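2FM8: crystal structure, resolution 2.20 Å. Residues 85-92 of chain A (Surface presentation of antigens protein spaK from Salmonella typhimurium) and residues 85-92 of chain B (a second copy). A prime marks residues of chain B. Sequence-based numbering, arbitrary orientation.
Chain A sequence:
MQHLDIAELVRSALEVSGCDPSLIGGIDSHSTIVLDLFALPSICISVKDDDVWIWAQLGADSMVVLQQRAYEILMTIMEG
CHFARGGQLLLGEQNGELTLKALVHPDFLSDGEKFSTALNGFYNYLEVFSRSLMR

Chain A (85-92) RGGQLLLG
Chain B (85-92) RGGQLLLG

The same residues, Arg85, Gly86, Gln88, Leu90 and Leu91, make the contact in both copies, in a nearly symmetric arrangement that buries 489 Å², both sides summed. Residues 88 to 90 run roughly antiparallel, with CA of Gln88′ 7.4 Å from CA of Leu90 and CA of Leu90′ 7.6 Å from CA of Gln88; CA of Arg85′ lies 7.8 Å from CA of Arg85.

Arg85′ (phi/psi -55/133, chi1 m, chi2 -99°, chi3 t, chi4 -161°) points toward chain A. Its guanidinium stacks flat on that of Arg85, centres 3.6 Å apart and planes at 6°. NH2 of Arg85′ is 3.4 Å from NH1 of Arg85; both are donors of like charge, so this is no hydrogen bond.

Gly86′ (83/-7) has its O 3.7 Å from CD1 of Leu90. A CB here would clash with that methyl and jam against the preceding carbonyl. Gly87′ (76/16) makes no contact, but its positive phi favours glycine.

Gln88′ (-147/135, chi1 -149°, chi2 t, chi3 -85°) reaches Leu91, with OE1 2.8 Å from Leu91 O. Its amide is probably turned over in the model; turned back, it may hydrogen bond there.

Leu89′ (-71/154, m,t) points away. Leu90′ (-115/151, m,t) begins the strand and points toward chain A. Its CD2 packs 3.6 Å from CD2 of Leu90, and its CD1 lies 3.6 Å from O of Gly86. Leu91′ (-104/135, m,t) points sideways. Gly92′ (-134/-165) continues the strand without contact.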

# COMPACT_ATOMS: atom_id res chain seq x y z
N ARG A 85 16.75 14.53 3.06
CA ARG A 85 15.80 15.62 3.18
C ARG A 85 14.54 15.05 3.78
O ARG A 85 14.12 14.00 3.38
CB ARG A 85 15.44 16.18 1.83
CG ARG A 85 16.38 17.16 1.33
CD ARG A 85 15.67 18.04 0.38
NE ARG A 85 16.61 18.89 -0.36
CZ ARG A 85 17.01 20.10 0.03
NH1 ARG A 85 16.60 20.63 1.18
NH2 ARG A 85 17.85 20.78 -0.74
N GLY A 86 13.97 15.73 4.76
CA GLY A 86 12.77 15.23 5.42
C GLY A 86 13.05 14.22 6.51
O GLY A 86 12.13 13.80 7.19
N GLY A 87 14.32 13.84 6.69
CA GLY A 87 14.70 12.91 7.75
C GLY A 87 14.25 11.47 7.52
O GLY A 87 14.18 10.68 8.46
N GLN A 88 13.98 11.12 6.26
CA GLN A 88 13.41 9.85 5.94
C GLN A 88 13.76 9.35 4.53
O GLN A 88 13.69 10.09 3.56
CB GLN A 88 11.88 9.94 6.10
CG GLN A 88 11.31 8.77 6.79
CD GLN A 88 9.84 8.94 7.16
OE1 GLN A 88 9.51 9.18 8.32
NE2 GLN A 88 8.96 8.75 6.18
N LEU A 89 14.14 8.08 4.45
CA LEU A 89 14.25 7.38 3.15
C LEU A 89 12.88 7.23 2.52
O LEU A 89 11.86 7.23 3.21
CB LEU A 89 14.89 6.00 3.34
CG LEU A 89 16.34 5.99 3.86
CD1 LEU A 89 16.80 4.67 4.38
CD2 LEU A 89 17.29 6.44 2.79
N LEU A 90 12.87 7.12 1.19
CA LEU A 90 11.64 7.01 0.39
C LEU A 90 11.66 5.67 -0.33
O LEU A 90 12.72 5.11 -0.58
CB LEU A 90 11.55 8.13 -0.68
CG LEU A 90 11.60 9.56 -0.14
CD1 LEU A 90 11.54 10.59 -1.24
CD2 LEU A 90 10.47 9.84 0.85
N LEU A 91 10.49 5.17 -0.66
CA LEU A 91 10.34 3.96 -1.44
C LEU A 91 9.66 4.26 -2.76
O LEU A 91 8.64 4.91 -2.79
CB LEU A 91 9.51 2.92 -0.68
CG LEU A 91 10.15 2.42 0.60
CD1 LEU A 91 9.09 1.67 1.42
CD2 LEU A 91 11.33 1.52 0.33
N GLY A 92 10.21 3.77 -3.83
CA GLY A 92 9.53 3.78 -5.12
C GLY A 92 9.61 2.40 -5.76
O GLY A 92 9.80 1.39 -5.09
N ARG B 85 8.55 17.59 -1.40
CA ARG B 85 9.96 17.25 -1.72
C ARG B 85 10.07 15.75 -1.85
O ARG B 85 9.57 14.99 -0.99
CB ARG B 85 10.88 17.59 -0.57
CG ARG B 85 11.15 19.00 -0.41
CD ARG B 85 12.43 19.33 -1.02
NE ARG B 85 12.92 20.57 -0.47
CZ ARG B 85 13.84 21.31 -1.05
NH1 ARG B 85 14.37 20.92 -2.20
NH2 ARG B 85 14.22 22.44 -0.47
N GLY B 86 10.73 15.31 -2.89
CA GLY B 86 10.88 13.90 -3.10
C GLY B 86 9.71 13.24 -3.77
O GLY B 86 9.79 12.08 -4.10
N GLY B 87 8.62 13.96 -3.98
CA GLY B 87 7.43 13.42 -4.65
C GLY B 87 6.58 12.50 -3.76
O GLY B 87 5.74 11.78 -4.26
N GLN B 88 6.79 12.56 -2.44
CA GLN B 88 6.18 11.60 -1.53
C GLN B 88 5.82 12.17 -0.14
O GLN B 88 6.61 12.89 0.47
CB GLN B 88 7.11 10.42 -1.40
CG GLN B 88 6.44 9.14 -1.16
CD GLN B 88 7.34 7.94 -1.40
OE1 GLN B 88 7.49 7.47 -2.52
NE2 GLN B 88 7.94 7.44 -0.34
N LEU B 89 4.62 11.85 0.34
CA LEU B 89 4.28 12.13 1.73
C LEU B 89 5.06 11.19 2.68
O LEU B 89 5.45 10.08 2.28
CB LEU B 89 2.80 11.96 1.94
CG LEU B 89 1.93 13.02 1.25
CD1 LEU B 89 0.55 12.43 0.96
CD2 LEU B 89 1.84 14.24 2.09
N LEU B 90 5.27 11.64 3.91
CA LEU B 90 5.97 10.88 4.95
C LEU B 90 5.02 10.55 6.10
O LEU B 90 4.08 11.28 6.38
CB LEU B 90 7.15 11.69 5.53
CG LEU B 90 8.11 12.31 4.52
CD1 LEU B 90 9.15 13.17 5.18
CD2 LEU B 90 8.77 11.22 3.70
N LEU B 91 5.30 9.45 6.76
CA LEU B 91 4.66 9.04 8.00
C LEU B 91 5.55 9.29 9.19
O LEU B 91 6.76 8.97 9.18
CB LEU B 91 4.32 7.58 7.97
CG LEU B 91 3.29 7.09 6.96
CD1 LEU B 91 3.09 5.62 7.20
CD2 LEU B 91 1.97 7.79 7.07
N GLY B 92 4.96 9.85 10.23
CA GLY B 92 5.67 10.10 11.48
C GLY B 92 4.84 9.66 12.66
O GLY B 92 3.84 8.92 12.49